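Local coordinates for protein beta-galactosidase (Geobacillus stearothermophilus, PDB 4OIF) that probably hydrolyses terminal non-reducing beta-D-galactose residues of beta-D-galactosides, as a zinc-containing trimeric enzyme of glycoside hydrolase family 42, at residues E5-T10 against Q315-L320; N13-G18 against G403-N408; E531-Y536 against D573-T578; Y550-Y555 against G596-Q601. One frame throughout, in Å; residues are numbered along the deposited sequence.

In the fold
Contacts 1 and 2 sit side by side on the catalytic barrel, their centres about 8 Å apart, and both reach its sheet, contact 1 through strand 319-322 and contact 2 through strand 16-21. Their segments alternate along the chain (5-10, 13-18, 315-320, 403-408), so the N-terminal lead-in is held by the loop that follows helix 386-399; Thr7 N lies 2.8 Å from Gly406 O, a probable hydrogen bond. Contacts 3 and 4 follow later, again with alternating segments, within the trimerisation domain. Their centres are about 12 Å apart, whereas those of contacts 1 and 3 are about 47 Å apart. Contact 3 also meets a second subunit.

Contact 1 of 4, residues E5-T10 against Q315-L320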
loop_
_atom_site.group_PDB
_atom_site.type_symbol
_atom_site.label_atom_id
_atom_site.label_comp_id
_atom_site.label_asym_id
_atom_site.label_seq_id
_atom_site.Cartn_x
_atom_site.Cartn_y
_atom_site.Cartn_z
ATOM N N GLU A 5 9.594 -50.241 -13.365
ATOM C CA GLU A 5 10.922 -50.182 -13.951
ATOM C C GLU A 5 11.494 -48.780 -13.796
ATOM O O GLU A 5 10.763 -47.794 -13.829
ATOM C CB GLU A 5 10.904 -50.611 -15.419
ATOM C CG GLU A 5 11.978 -51.655 -15.748
ATOM C CD GLU A 5 13.396 -51.160 -15.467
ATOM O OE1 GLU A 5 13.832 -50.178 -16.107
ATOM O OE2 GLU A 5 14.069 -51.740 -14.586
ATOM N N ARG A 6 12.804 -48.704 -13.593
ATOM C CA ARG A 6 13.473 -47.419 -13.474
ATOM C C ARG A 6 13.432 -46.666 -14.795
ATOM O O ARG A 6 13.480 -47.260 -15.871
ATOM C CB ARG A 6 14.922 -47.594 -13.018
ATOM C CG ARG A 6 15.069 -48.060 -11.582
ATOM C CD ARG A 6 16.525 -48.326 -11.281
ATOM N NE ARG A 6 16.761 -48.588 -9.865
ATOM C CZ ARG A 6 16.670 -49.785 -9.290
ATOM N NH1 ARG A 6 16.332 -50.853 -10.007
ATOM N NH2 ARG A 6 16.913 -49.911 -7.990
ATOM N N THR A 7 13.322 -45.350 -14.704
ATOM C CA THR A 7 13.392 -44.503 -15.880
ATOM C C THR A 7 14.371 -43.368 -15.590
ATOM O O THR A 7 14.063 -42.443 -14.838
ATOM C CB THR A 7 12.005 -43.953 -16.261
ATOM O OG1 THR A 7 11.513 -43.135 -15.202
ATOM C CG2 THR A 7 11.016 -45.097 -16.502
ATOM N N TYR A 8 15.561 -43.457 -16.172
ATOM C CA TYR A 8 16.626 -42.493 -15.898
ATOM C C TYR A 8 16.468 -41.216 -16.719
ATOM O O TYR A 8 16.225 -41.267 -17.926
ATOM C CB TYR A 8 17.990 -43.126 -16.168
ATOM C CG TYR A 8 18.318 -44.304 -15.269
ATOM C CD1 TYR A 8 19.117 -44.142 -14.139
ATOM C CD2 TYR A 8 17.837 -45.577 -15.555
ATOM C CE1 TYR A 8 19.426 -45.216 -13.320
ATOM C CE2 TYR A 8 18.139 -46.658 -14.738
ATOM C CZ TYR A 8 18.934 -46.470 -13.624
ATOM O OH TYR A 8 19.237 -47.538 -12.812
ATOM N N THR A 9 16.612 -40.067 -16.067
ATOM C CA THR A 9 16.396 -38.798 -16.756
ATOM C C THR A 9 17.706 -38.248 -17.315
ATOM O O THR A 9 17.695 -37.445 -18.247
ATOM C CB THR A 9 15.723 -37.743 -15.831
ATOM O OG1 THR A 9 16.509 -37.549 -14.646
ATOM C CG2 THR A 9 14.309 -38.185 -15.442
ATOM N N THR A 10 18.831 -38.677 -16.745
ATOM C CA THR A 10 20.145 -38.323 -17.283
ATOM C C THR A 10 21.028 -39.549 -17.363
ATOM O O THR A 10 20.632 -40.644 -16.956
ATOM C CB THR A 10 20.890 -37.259 -16.439
ATOM O OG1 THR A 10 21.666 -37.906 -15.423
ATOM C CG2 THR A 10 19.930 -36.309 -15.793
ATOM N N GLN A 315 5.583 -37.605 -15.225
ATOM C CA GLN A 315 5.433 -38.938 -14.641
ATOM C C GLN A 315 6.756 -39.705 -14.645
ATOM O O GLN A 315 6.831 -40.863 -15.076
ATOM C CB GLN A 315 4.340 -39.713 -15.390
ATOM C CG GLN A 315 2.915 -39.214 -15.115
ATOM C CD GLN A 315 2.338 -39.725 -13.785
ATOM O OE1 GLN A 315 1.694 -40.779 -13.729
ATOM N NE2 GLN A 315 2.571 -38.976 -12.718
ATOM N N GLN A 316 7.797 -39.027 -14.176
ATOM C CA GLN A 316 9.151 -39.561 -14.133
ATOM C C GLN A 316 9.896 -38.795 -13.031
ATOM O O GLN A 316 9.372 -37.810 -12.515
ATOM C CB GLN A 316 9.832 -39.398 -15.496
ATOM C CG GLN A 316 10.043 -37.939 -15.861
ATOM C CD GLN A 316 10.778 -37.726 -17.173
ATOM O OE1 GLN A 316 10.941 -38.647 -17.980
ATOM N NE2 GLN A 316 11.218 -36.491 -17.398
ATOM N N PRO A 317 11.110 -39.233 -12.656
ATOM C CA PRO A 317 11.798 -38.431 -11.637
ATOM C C PRO A 317 12.042 -36.983 -12.091
ATOM O O PRO A 317 12.215 -36.735 -13.287
ATOM C CB PRO A 317 13.124 -39.165 -11.449
ATOM C CG PRO A 317 12.861 -40.554 -11.905
ATOM C CD PRO A 317 11.873 -40.443 -13.014
ATOM N N PHE A 318 12.043 -36.043 -11.151
ATOM C CA PHE A 318 12.362 -34.658 -11.472
ATOM C C PHE A 318 13.717 -34.284 -10.882
ATOM O O PHE A 318 14.314 -35.049 -10.147
ATOM C CB PHE A 318 11.266 -33.709 -10.969
ATOM C CG PHE A 318 11.234 -33.542 -9.468
ATOM C CD1 PHE A 318 10.461 -34.386 -8.679
ATOM C CD2 PHE A 318 11.963 -32.525 -8.848
ATOM C CE1 PHE A 318 10.426 -34.237 -7.298
ATOM C CE2 PHE A 318 11.933 -32.365 -7.465
ATOM C CZ PHE A 318 11.159 -33.227 -6.689
ATOM N N LEU A 319 14.205 -33.100 -11.207
ATOM C CA LEU A 319 15.480 -32.671 -10.673
ATOM C C LEU A 319 15.316 -31.381 -9.875
ATOM O O LEU A 319 14.888 -30.355 -10.398
ATOM C CB LEU A 319 16.508 -32.506 -11.807
ATOM C CG LEU A 319 16.899 -33.808 -12.536
ATOM C CD1 LEU A 319 17.604 -33.546 -13.861
ATOM C CD2 LEU A 319 17.748 -34.733 -11.659
ATOM N N LEU A 320 15.626 -31.444 -8.587
ATOM C CA LEU A 320 15.734 -30.226 -7.809
ATOM C C LEU A 320 16.933 -29.469 -8.352
ATOM O O LEU A 320 18.066 -29.935 -8.231
ATOM C CB LEU A 320 15.896 -30.520 -6.327
ATOM C CG LEU A 320 16.005 -29.271 -5.455
ATOM C CD1 LEU A 320 14.735 -28.453 -5.588
ATOM C CD2 LEU A 320 16.267 -29.643 -3.996
#
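At the edge of the TIM barrel, the irregular N-terminal lead-in to strand 16-21 runs over the loop that enters strand 319-322, the two paths diverging by 29°. Thr9 loses the most surface here. Its chi1 of 56° sets OG1 in the crowded position between the backbone N and the carbonyl carbon and leaves CG2 beside the backbone N; that methyl approaches Pro317 O at 3.3 Å. The same CG2 rests on the amide end of Gln316, 4.0 Å from CD, as the two side chains cross obliquely. Gln316 extends beyond CG, and its NE2 is bonded to Asp279 O. Earlier in the lead-in, Thr7 packs against one corner of the proline ring: Pro317 CD lies 3.5 Å from Thr7 O and equally 3.5 Å from Thr7 OG1. That hydroxyl has its hydrogen-bond partner in Asn408 ND2, so toward the proline it serves as a packing surface. Farther on, Thr10 CG2 meets Leu319 CD1 at 4.1 Å, methyl to methyl, while Thr10 OG1 is bonded to Ala12 N. Leu319 also packs on Met152 of strand 150-154. Methyl groups, a proline ring and a leucine tip thus seat an N-terminal extension against a strand entrance of the (beta/alpha)8 barrel.

Contact 2 of 4, residues N13-G18 against G403-N408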
loop_
_atom_site.group_PDB
_atom_site.type_symbol
_atom_site.label_atom_id
_atom_site.label_comp_id
_atom_site.label_asym_id
_atom_site.label_seq_id
_atom_site.Cartn_x
_atom_site.Cartn_y
_atom_site.Cartn_z
ATOM N N ASN A 13 24.186 -42.342 -13.043
ATOM C CA ASN A 13 23.683 -43.437 -12.217
ATOM C C ASN A 13 23.850 -43.090 -10.746
ATOM O O ASN A 13 23.995 -43.968 -9.890
ATOM C CB ASN A 13 24.412 -44.751 -12.541
ATOM C CG ASN A 13 25.868 -44.745 -12.079
ATOM O OD1 ASN A 13 26.536 -43.709 -12.088
ATOM N ND2 ASN A 13 26.364 -45.910 -11.668
ATOM N N PHE A 14 23.842 -41.794 -10.464
ATOM C CA PHE A 14 24.002 -41.298 -9.109
ATOM C C PHE A 14 23.128 -40.074 -8.899
ATOM O O PHE A 14 22.776 -39.390 -9.854
ATOM C CB PHE A 14 25.464 -40.961 -8.829
ATOM C CG PHE A 14 26.044 -39.944 -9.767
ATOM C CD1 PHE A 14 26.033 -38.598 -9.439
ATOM C CD2 PHE A 14 26.609 -40.334 -10.970
ATOM C CE1 PHE A 14 26.566 -37.650 -10.296
ATOM C CE2 PHE A 14 27.142 -39.404 -11.836
ATOM C CZ PHE A 14 27.120 -38.053 -11.504
ATOM N N ILE A 15 22.778 -39.795 -7.650
ATOM C CA ILE A 15 21.988 -38.613 -7.348
ATOM C C ILE A 15 22.882 -37.382 -7.431
ATOM O O ILE A 15 23.887 -37.289 -6.727
ATOM C CB ILE A 15 21.327 -38.704 -5.967
ATOM C CG1 ILE A 15 20.053 -39.547 -6.063
ATOM C CG2 ILE A 15 20.985 -37.318 -5.454
ATOM C CD1 ILE A 15 19.840 -40.470 -4.895
ATOM N N LEU A 16 22.529 -36.462 -8.323
ATOM C CA LEU A 16 23.320 -35.260 -8.527
ATOM C C LEU A 16 23.393 -34.479 -7.228
ATOM O O LEU A 16 22.395 -34.325 -6.553
ATOM C CB LEU A 16 22.725 -34.381 -9.626
ATOM C CG LEU A 16 22.105 -35.112 -10.818
ATOM C CD1 LEU A 16 21.612 -34.096 -11.831
ATOM C CD2 LEU A 16 23.102 -36.090 -11.440
ATOM N N HIS A 17 24.576 -34.002 -6.874
ATOM C CA HIS A 17 24.709 -33.158 -5.704
ATOM C C HIS A 17 25.651 -32.018 -6.041
ATOM O O HIS A 17 26.774 -32.245 -6.473
ATOM C CB HIS A 17 25.223 -33.956 -4.509
ATOM C CG HIS A 17 25.261 -33.177 -3.234
ATOM N ND1 HIS A 17 26.319 -33.251 -2.351
ATOM C CD2 HIS A 17 24.371 -32.319 -2.684
ATOM C CE1 HIS A 17 26.079 -32.467 -1.313
ATOM N NE2 HIS A 17 24.901 -31.893 -1.487
ATOM N N GLY A 18 25.189 -30.786 -5.866
ATOM C CA GLY A 18 26.039 -29.652 -6.186
ATOM C C GLY A 18 25.168 -28.452 -6.434
ATOM O O GLY A 18 24.297 -28.177 -5.624
ATOM N N GLY A 403 20.631 -46.379 -5.874
ATOM C CA GLY A 403 19.576 -47.292 -6.279
ATOM C C GLY A 403 18.224 -46.613 -6.410
ATOM O O GLY A 403 17.315 -47.106 -7.080
ATOM N N ILE A 404 18.096 -45.463 -5.761
ATOM C CA ILE A 404 16.870 -44.698 -5.832
ATOM C C ILE A 404 16.775 -43.965 -7.185
ATOM O O ILE A 404 15.673 -43.694 -7.697
ATOM C CB ILE A 404 16.798 -43.726 -4.651
ATOM C CG1 ILE A 404 16.870 -44.521 -3.343
ATOM C CG2 ILE A 404 15.526 -42.898 -4.700
ATOM C CD1 ILE A 404 17.283 -43.690 -2.127
ATOM N N VAL A 405 17.933 -43.683 -7.775
ATOM C CA VAL A 405 17.987 -42.979 -9.052
ATOM C C VAL A 405 17.123 -43.655 -10.118
ATOM O O VAL A 405 17.267 -44.848 -10.398
ATOM C CB VAL A 405 19.433 -42.865 -9.576
ATOM C CG1 VAL A 405 19.450 -42.248 -10.973
ATOM C CG2 VAL A 405 20.271 -42.042 -8.615
ATOM N N GLY A 406 16.210 -42.884 -10.693
ATOM C CA GLY A 406 15.347 -43.382 -11.746
ATOM C C GLY A 406 14.119 -44.129 -11.267
ATOM O O GLY A 406 13.274 -44.497 -12.079
ATOM N N THR A 407 14.008 -44.370 -9.963
ATOM C CA THR A 407 12.802 -45.020 -9.451
ATOM C C THR A 407 11.597 -44.082 -9.499
ATOM O O THR A 407 11.714 -42.871 -9.251
ATOM C CB THR A 407 12.973 -45.516 -7.997
ATOM O OG1 THR A 407 13.349 -44.416 -7.153
ATOM C CG2 THR A 407 14.029 -46.614 -7.926
ATOM N N ASN A 408 10.442 -44.656 -9.806
ATOM C CA ASN A 408 9.187 -43.915 -9.822
ATOM C C ASN A 408 8.346 -44.208 -8.584
ATOM O O ASN A 408 8.826 -44.843 -7.634
ATOM C CB ASN A 408 8.409 -44.238 -11.096
ATOM C CG ASN A 408 9.143 -43.772 -12.354
ATOM O OD1 ASN A 408 9.195 -42.570 -12.651
ATOM N ND2 ASN A 408 9.721 -44.717 -13.092
#
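Apolar contact carries this junction, and nearly all of it passes through one methyl of Val405. With CG1 anti to the backbone N (chi1 174°), CG2 stands beside that N and reaches Ile15 CG1 at 3.6 Å. The two side chains slide past each other in opposite directions. Ile15 CD1 extends the patch to Ile404, ending 4.5 Å from its CB, and Ile15 also packs on Leu398 of helix 386-399. Methyl-to-backbone packing comes next: Val405 CG2 lies 3.5 Å from Phe14 C and 3.5 Å from Ile15 N, thus against the peptide link between those residues. Hydrogen bonds enter within segment 403-408, where Ile404 O accepts from both Thr407 N, at 2.9 Å, and Thr407 OG1. The hydroxyl approaches in the carbonyl plane, on a lone pair. These two bonds brace the type II turn Ile404-Thr407 that presents Val405, with Gly406 at phi 83°, a backbone shape suited to glycine. The turn after helix 386-399 therefore packs against the lead-in to strand 16-21, the first strand of the TIM barrel.

Contact 3 of 4, residues E531-Y536 against D573-T578; sequences ETDTLY and DFYADT
Asp533, with the most surface buried, meets Tyr575 through a single polar link. Its CG is anti to the backbone N (chi1 -164°), which carries the carboxylate off strand 527-534 toward the loop, and Tyr575 OH donates to Asp533 OD2 at a very short 2.4 Å, on its anti lone pair. The oxygen lies at the edge of the phenol ring, in its plane, while the carboxylate stands almost perpendicular, 85° from the ring. Arg338 of a second subunit forms salt bridges with Asp533 OD2 and Asp573 OD2, which are 4.2 Å apart; its charge probably offsets their mutual repulsion and favours both as carboxylates.

Phe574, losing as much surface here as Tyr575, turns its rim to Glu531. The two side chains meet tip to tip, Glu531 OE1 lying in the ring plane 3.6 Å from Phe574 CZ, with carboxylate and ring 41° apart. On one ring face sits Tyr575 CD1, 3.3 Å above the centre. Glu531 OE1 also forms a salt bridge with Arg386 of the second subunit, so an alanine here removes the carboxylate from the phenylalanine edge and would probably weaken the subunit contact.

The type I turn Asp573-Ala576, closed by Ala576 N to Asp573 O at 3.0 Å, presents both aromatic rings. Strand acids and two turn aromatics thus form part of the homotrimer's subunit interface in the trimerisation domain.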
loop_
_atom_site.group_PDB
_atom_site.type_symbol
_atom_site.label_atom_id
_atom_site.label_comp_id
_atom_site.label_asym_id
_atom_site.label_seq_id
_atom_site.Cartn_x
_atom_site.Cartn_y
_atom_site.Cartn_z
ATOM N N GLU A 531 -26.573 -21.773 -5.993
ATOM C CA GLU A 531 -26.128 -20.509 -5.408
ATOM C C GLU A 531 -24.841 -20.630 -4.624
ATOM O O GLU A 531 -24.683 -21.519 -3.787
ATOM C CB GLU A 531 -27.194 -19.905 -4.490
ATOM C CG GLU A 531 -26.795 -18.508 -3.993
ATOM C CD GLU A 531 -27.846 -17.820 -3.149
ATOM O OE1 GLU A 531 -28.918 -18.403 -2.898
ATOM O OE2 GLU A 531 -27.591 -16.675 -2.729
ATOM N N THR A 532 -23.922 -19.712 -4.900
ATOM C CA THR A 532 -22.662 -19.643 -4.185
ATOM C C THR A 532 -22.749 -18.532 -3.169
ATOM O O THR A 532 -22.854 -17.359 -3.523
ATOM C CB THR A 532 -21.468 -19.391 -5.124
ATOM O OG1 THR A 532 -21.260 -20.538 -5.963
ATOM C CG2 THR A 532 -20.215 -19.146 -4.305
ATOM N N ASP A 533 -22.729 -18.903 -1.899
ATOM C CA ASP A 533 -22.773 -17.917 -0.839
ATOM C C ASP A 533 -21.359 -17.497 -0.453
ATOM O O ASP A 533 -20.578 -18.325 0.029
ATOM C CB ASP A 533 -23.507 -18.485 0.368
ATOM C CG ASP A 533 -23.932 -17.421 1.344
ATOM O OD1 ASP A 533 -24.152 -16.257 0.928
ATOM O OD2 ASP A 533 -24.050 -17.761 2.531
ATOM N N THR A 534 -21.027 -16.224 -0.665
ATOM C CA THR A 534 -19.712 -15.707 -0.295
ATOM C C THR A 534 -19.769 -14.982 1.044
ATOM O O THR A 534 -20.561 -14.062 1.224
ATOM C CB THR A 534 -19.158 -14.754 -1.360
ATOM O OG1 THR A 534 -18.942 -15.470 -2.585
ATOM C CG2 THR A 534 -17.840 -14.153 -0.890
ATOM N N LEU A 535 -18.916 -15.385 1.980
ATOM C CA LEU A 535 -19.020 -14.907 3.357
ATOM C C LEU A 535 -17.940 -13.907 3.751
ATOM O O LEU A 535 -16.848 -13.914 3.197
ATOM C CB LEU A 535 -18.973 -16.091 4.317
ATOM C CG LEU A 535 -19.975 -17.202 3.998
ATOM C CD1 LEU A 535 -19.937 -18.261 5.079
ATOM C CD2 LEU A 535 -21.377 -16.618 3.859
ATOM N N TYR A 536 -18.268 -13.046 4.711
ATOM C CA TYR A 536 -17.307 -12.120 5.310
ATOM C C TYR A 536 -16.432 -12.877 6.301
ATOM O O TYR A 536 -16.816 -13.956 6.741
ATOM C CB TYR A 536 -18.045 -10.957 5.988
ATOM C CG TYR A 536 -18.517 -9.929 4.996
ATOM C CD1 TYR A 536 -19.716 -10.093 4.305
ATOM C CD2 TYR A 536 -17.744 -8.815 4.715
ATOM C CE1 TYR A 536 -20.137 -9.153 3.373
ATOM C CE2 TYR A 536 -18.144 -7.881 3.790
ATOM C CZ TYR A 536 -19.340 -8.048 3.118
ATOM O OH TYR A 536 -19.723 -7.094 2.201
ATOM N N ASP A 573 -27.988 -20.184 8.986
ATOM C CA ASP A 573 -28.330 -19.282 7.879
ATOM C C ASP A 573 -29.556 -19.779 7.099
ATOM O O ASP A 573 -30.176 -20.770 7.471
ATOM C CB ASP A 573 -27.133 -19.094 6.939
ATOM C CG ASP A 573 -27.012 -17.662 6.406
ATOM O OD1 ASP A 573 -28.044 -17.018 6.123
ATOM O OD2 ASP A 573 -25.867 -17.180 6.265
ATOM N N PHE A 574 -29.908 -19.089 6.018
ATOM C CA PHE A 574 -31.196 -19.334 5.371
ATOM C C PHE A 574 -31.259 -20.693 4.684
ATOM O O PHE A 574 -32.349 -21.185 4.420
ATOM C CB PHE A 574 -31.545 -18.203 4.371
ATOM C CG PHE A 574 -30.734 -18.210 3.095
ATOM C CD1 PHE A 574 -29.520 -17.526 3.023
ATOM C CD2 PHE A 574 -31.210 -18.843 1.954
ATOM C CE1 PHE A 574 -28.773 -17.506 1.843
ATOM C CE2 PHE A 574 -30.474 -18.830 0.759
ATOM C CZ PHE A 574 -29.247 -18.167 0.710
ATOM N N TYR A 575 -30.109 -21.303 4.403
ATOM C CA TYR A 575 -30.100 -22.620 3.788
ATOM C C TYR A 575 -29.823 -23.720 4.809
ATOM O O TYR A 575 -29.366 -24.815 4.456
ATOM C CB TYR A 575 -29.075 -22.684 2.657
ATOM C CG TYR A 575 -27.775 -21.950 2.922
ATOM C CD1 TYR A 575 -27.649 -20.599 2.619
ATOM C CD2 TYR A 575 -26.667 -22.612 3.450
ATOM C CE1 TYR A 575 -26.475 -19.925 2.841
ATOM C CE2 TYR A 575 -25.490 -21.946 3.686
ATOM C CZ TYR A 575 -25.398 -20.593 3.368
ATOM O OH TYR A 575 -24.227 -19.897 3.586
ATOM N N ALA A 576 -30.097 -23.422 6.077
ATOM C CA ALA A 576 -29.962 -24.409 7.140
ATOM C C ALA A 576 -30.775 -25.678 6.847
ATOM O O ALA A 576 -31.862 -25.611 6.275
ATOM C CB ALA A 576 -30.375 -23.812 8.456
ATOM N N ASP A 577 -30.194 -26.818 7.220
ATOM C CA ASP A 577 -30.797 -28.144 7.046
ATOM C C ASP A 577 -30.990 -28.526 5.586
ATOM O O ASP A 577 -31.756 -29.428 5.278
ATOM C CB ASP A 577 -32.137 -28.235 7.784
ATOM C CG ASP A 577 -31.997 -27.977 9.268
ATOM O OD1 ASP A 577 -30.987 -28.402 9.869
ATOM O OD2 ASP A 577 -32.899 -27.342 9.840
ATOM N N THR A 578 -30.287 -27.847 4.682
ATOM C CA THR A 578 -30.301 -28.233 3.266
ATOM C C THR A 578 -28.964 -28.934 2.987
ATOM O O THR A 578 -28.052 -28.820 3.789
ATOM C CB THR A 578 -30.520 -27.009 2.330
ATOM O OG1 THR A 578 -29.473 -26.055 2.521
ATOM C CG2 THR A 578 -31.854 -26.351 2.614
#

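Contact 4 of 4, residues Y550-Y555 against G596-Q601; sequences YELKDY and GRLEDQ
Segments 550-555 and 596-601 run antiparallel, their end-to-end directions 146° apart, with Leu552 and Leu598 as a non-hydrogen-bonded pair whose CA atoms are 4.6 Å apart. Glu599 N donates to Glu551 O at 3.0 Å, nearly along the C=O axis. The Glu599 side chain returns the link: from its crowded first torsion it extends until OE1 takes Glu551 N on its anti lone pair, at 2.7 Å and almost straight (169°). On the face bearing both leucines, Leu552 CB touches Leu598 CD2 at 3.6 Å, and Leu552 CD1 lies over Gly596 CA at 3.7 Å, where a CB would clash. The short, weakly bonded strand 597-598 is outermost, within this chain, in the trimerisation domain's mixed sheet, just before helix 600-613. Arg597 bends at chi3 (-73°) to bring NH1 to Asp554 OD2 at 2.9 Å, a salt bridge in the guanidinium plane but above the carboxylate plane. Tyr555 turns its edge to one guanidinium face, CD2 standing 3.9 Å above the centre. NH1 also bonds Thr435 O, and NH2 bonds Lys436 O. A leucine in place of Arg597 removes the salt bridge to Asp554 and would probably loosen the hold on the 435-436 backbone.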
loop_
_atom_site.group_PDB
_atom_site.type_symbol
_atom_site.label_atom_id
_atom_site.label_comp_id
_atom_site.label_asym_id
_atom_site.label_seq_id
_atom_site.Cartn_x
_atom_site.Cartn_y
_atom_site.Cartn_z
ATOM N N TYR A 550 -19.111 -29.711 11.713
ATOM C CA TYR A 550 -17.822 -29.231 11.191
ATOM C C TYR A 550 -17.932 -27.756 10.813
ATOM O O TYR A 550 -18.897 -27.351 10.184
ATOM C CB TYR A 550 -17.378 -30.052 9.975
ATOM C CG TYR A 550 -17.142 -31.527 10.245
ATOM C CD1 TYR A 550 -18.171 -32.452 10.125
ATOM C CD2 TYR A 550 -15.883 -31.993 10.609
ATOM C CE1 TYR A 550 -17.954 -33.796 10.361
ATOM C CE2 TYR A 550 -15.657 -33.334 10.852
ATOM C CZ TYR A 550 -16.694 -34.228 10.727
ATOM O OH TYR A 550 -16.470 -35.559 10.969
ATOM N N GLU A 551 -16.951 -26.949 11.188
ATOM C CA GLU A 551 -17.048 -25.518 10.917
ATOM C C GLU A 551 -16.898 -25.146 9.435
ATOM O O GLU A 551 -16.044 -25.678 8.727
ATOM C CB GLU A 551 -16.009 -24.749 11.730
ATOM C CG GLU A 551 -16.267 -23.239 11.752
ATOM C CD GLU A 551 -15.104 -22.450 12.319
ATOM O OE1 GLU A 551 -15.336 -21.594 13.199
ATOM O OE2 GLU A 551 -13.960 -22.687 11.880
ATOM N N LEU A 552 -17.741 -24.223 8.981
ATOM C CA LEU A 552 -17.653 -23.704 7.625
ATOM C C LEU A 552 -17.200 -22.256 7.633
ATOM O O LEU A 552 -17.653 -21.454 8.464
ATOM C CB LEU A 552 -18.999 -23.815 6.901
ATOM C CG LEU A 552 -19.082 -23.319 5.453
ATOM C CD1 LEU A 552 -20.131 -24.126 4.698
ATOM C CD2 LEU A 552 -19.386 -21.824 5.345
ATOM N N LYS A 553 -16.329 -21.932 6.679
ATOM C CA LYS A 553 -15.904 -20.558 6.415
ATOM C C LYS A 553 -15.874 -20.246 4.914
ATOM O O LYS A 553 -15.767 -21.156 4.088
ATOM C CB LYS A 553 -14.519 -20.295 7.026
ATOM C CG LYS A 553 -14.503 -20.419 8.534
ATOM C CD LYS A 553 -13.252 -19.844 9.153
ATOM C CE LYS A 553 -12.007 -20.615 8.784
ATOM N NZ LYS A 553 -10.804 -19.983 9.418
ATOM N N ASP A 554 -15.989 -18.959 4.586
ATOM C CA ASP A 554 -15.704 -18.408 3.251
ATOM C C ASP A 554 -16.753 -18.678 2.179
ATOM O O ASP A 554 -17.219 -17.740 1.530
ATOM C CB ASP A 554 -14.348 -18.913 2.735
ATOM C CG ASP A 554 -13.192 -18.505 3.628
ATOM O OD1 ASP A 554 -13.337 -17.530 4.400
ATOM O OD2 ASP A 554 -12.129 -19.157 3.546
ATOM N N TYR A 555 -17.100 -19.947 1.963
ATOM C CA TYR A 555 -18.044 -20.297 0.901
ATOM C C TYR A 555 -19.015 -21.404 1.278
ATOM O O TYR A 555 -18.644 -22.398 1.905
ATOM C CB TYR A 555 -17.293 -20.708 -0.365
ATOM C CG TYR A 555 -16.421 -19.613 -0.914
ATOM C CD1 TYR A 555 -16.975 -18.564 -1.637
ATOM C CD2 TYR A 555 -15.050 -19.618 -0.713
ATOM C CE1 TYR A 555 -16.197 -17.549 -2.141
ATOM C CE2 TYR A 555 -14.259 -18.602 -1.216
ATOM C CZ TYR A 555 -14.843 -17.568 -1.928
ATOM O OH TYR A 555 -14.079 -16.548 -2.434
ATOM N N GLY A 596 -19.324 -26.751 0.877
ATOM C CA GLY A 596 -18.797 -25.654 1.658
ATOM C C GLY A 596 -17.342 -25.871 1.976
ATOM O O GLY A 596 -16.826 -26.975 1.823
ATOM N N ARG A 597 -16.670 -24.814 2.410
ATOM C CA ARG A 597 -15.265 -24.922 2.768
ATOM C C ARG A 597 -15.170 -25.221 4.266
ATOM O O ARG A 597 -15.515 -24.393 5.121
ATOM C CB ARG A 597 -14.505 -23.654 2.389
ATOM C CG ARG A 597 -13.061 -23.656 2.844
ATOM C CD ARG A 597 -12.351 -22.406 2.390
ATOM N NE ARG A 597 -12.071 -22.411 0.954
ATOM C CZ ARG A 597 -11.601 -21.357 0.290
ATOM N NH1 ARG A 597 -11.375 -20.213 0.933
ATOM N NH2 ARG A 597 -11.368 -21.447 -1.011
ATOM N N LEU A 598 -14.727 -26.429 4.577
ATOM C CA LEU A 598 -14.874 -26.950 5.923
ATOM C C LEU A 598 -13.514 -27.160 6.578
ATOM O O LEU A 598 -12.514 -27.365 5.888
ATOM C CB LEU A 598 -15.682 -28.253 5.876
ATOM C CG LEU A 598 -17.086 -28.112 5.257
ATOM C CD1 LEU A 598 -17.795 -29.439 5.200
ATOM C CD2 LEU A 598 -17.918 -27.137 6.041
ATOM N N GLU A 599 -13.481 -27.085 7.905
ATOM C CA GLU A 599 -12.257 -27.309 8.681
ATOM C C GLU A 599 -11.531 -28.614 8.334
ATOM O O GLU A 599 -12.104 -29.518 7.722
ATOM C CB GLU A 599 -12.586 -27.305 10.165
ATOM C CG GLU A 599 -13.645 -28.333 10.537
ATOM C CD GLU A 599 -13.849 -28.424 12.033
ATOM O OE1 GLU A 599 -14.991 -28.201 12.494
ATOM O OE2 GLU A 599 -12.866 -28.716 12.744
ATOM N N ASP A 600 -10.265 -28.697 8.733
ATOM C CA ASP A 600 -9.396 -29.843 8.443
ATOM C C ASP A 600 -9.994 -31.210 8.787
ATOM O O ASP A 600 -9.873 -32.186 8.024
ATOM C CB ASP A 600 -8.085 -29.682 9.203
ATOM C CG ASP A 600 -7.178 -28.635 8.595
ATOM O OD1 ASP A 600 -7.262 -28.384 7.372
ATOM O OD2 ASP A 600 -6.350 -28.080 9.343
ATOM N N GLN A 601 -10.631 -31.274 9.946
ATOM C CA GLN A 601 -11.137 -32.528 10.462
ATOM C C GLN A 601 -12.154 -33.116 9.504
ATOM O O GLN A 601 -12.242 -34.342 9.363
ATOM C CB GLN A 601 -11.757 -32.341 11.854
ATOM C CG GLN A 601 -11.993 -33.650 12.590
ATOM C CD GLN A 601 -10.719 -34.476 12.689
ATOM O OE1 GLN A 601 -9.645 -33.943 12.980
ATOM N NE2 GLN A 601 -10.827 -35.778 12.419
#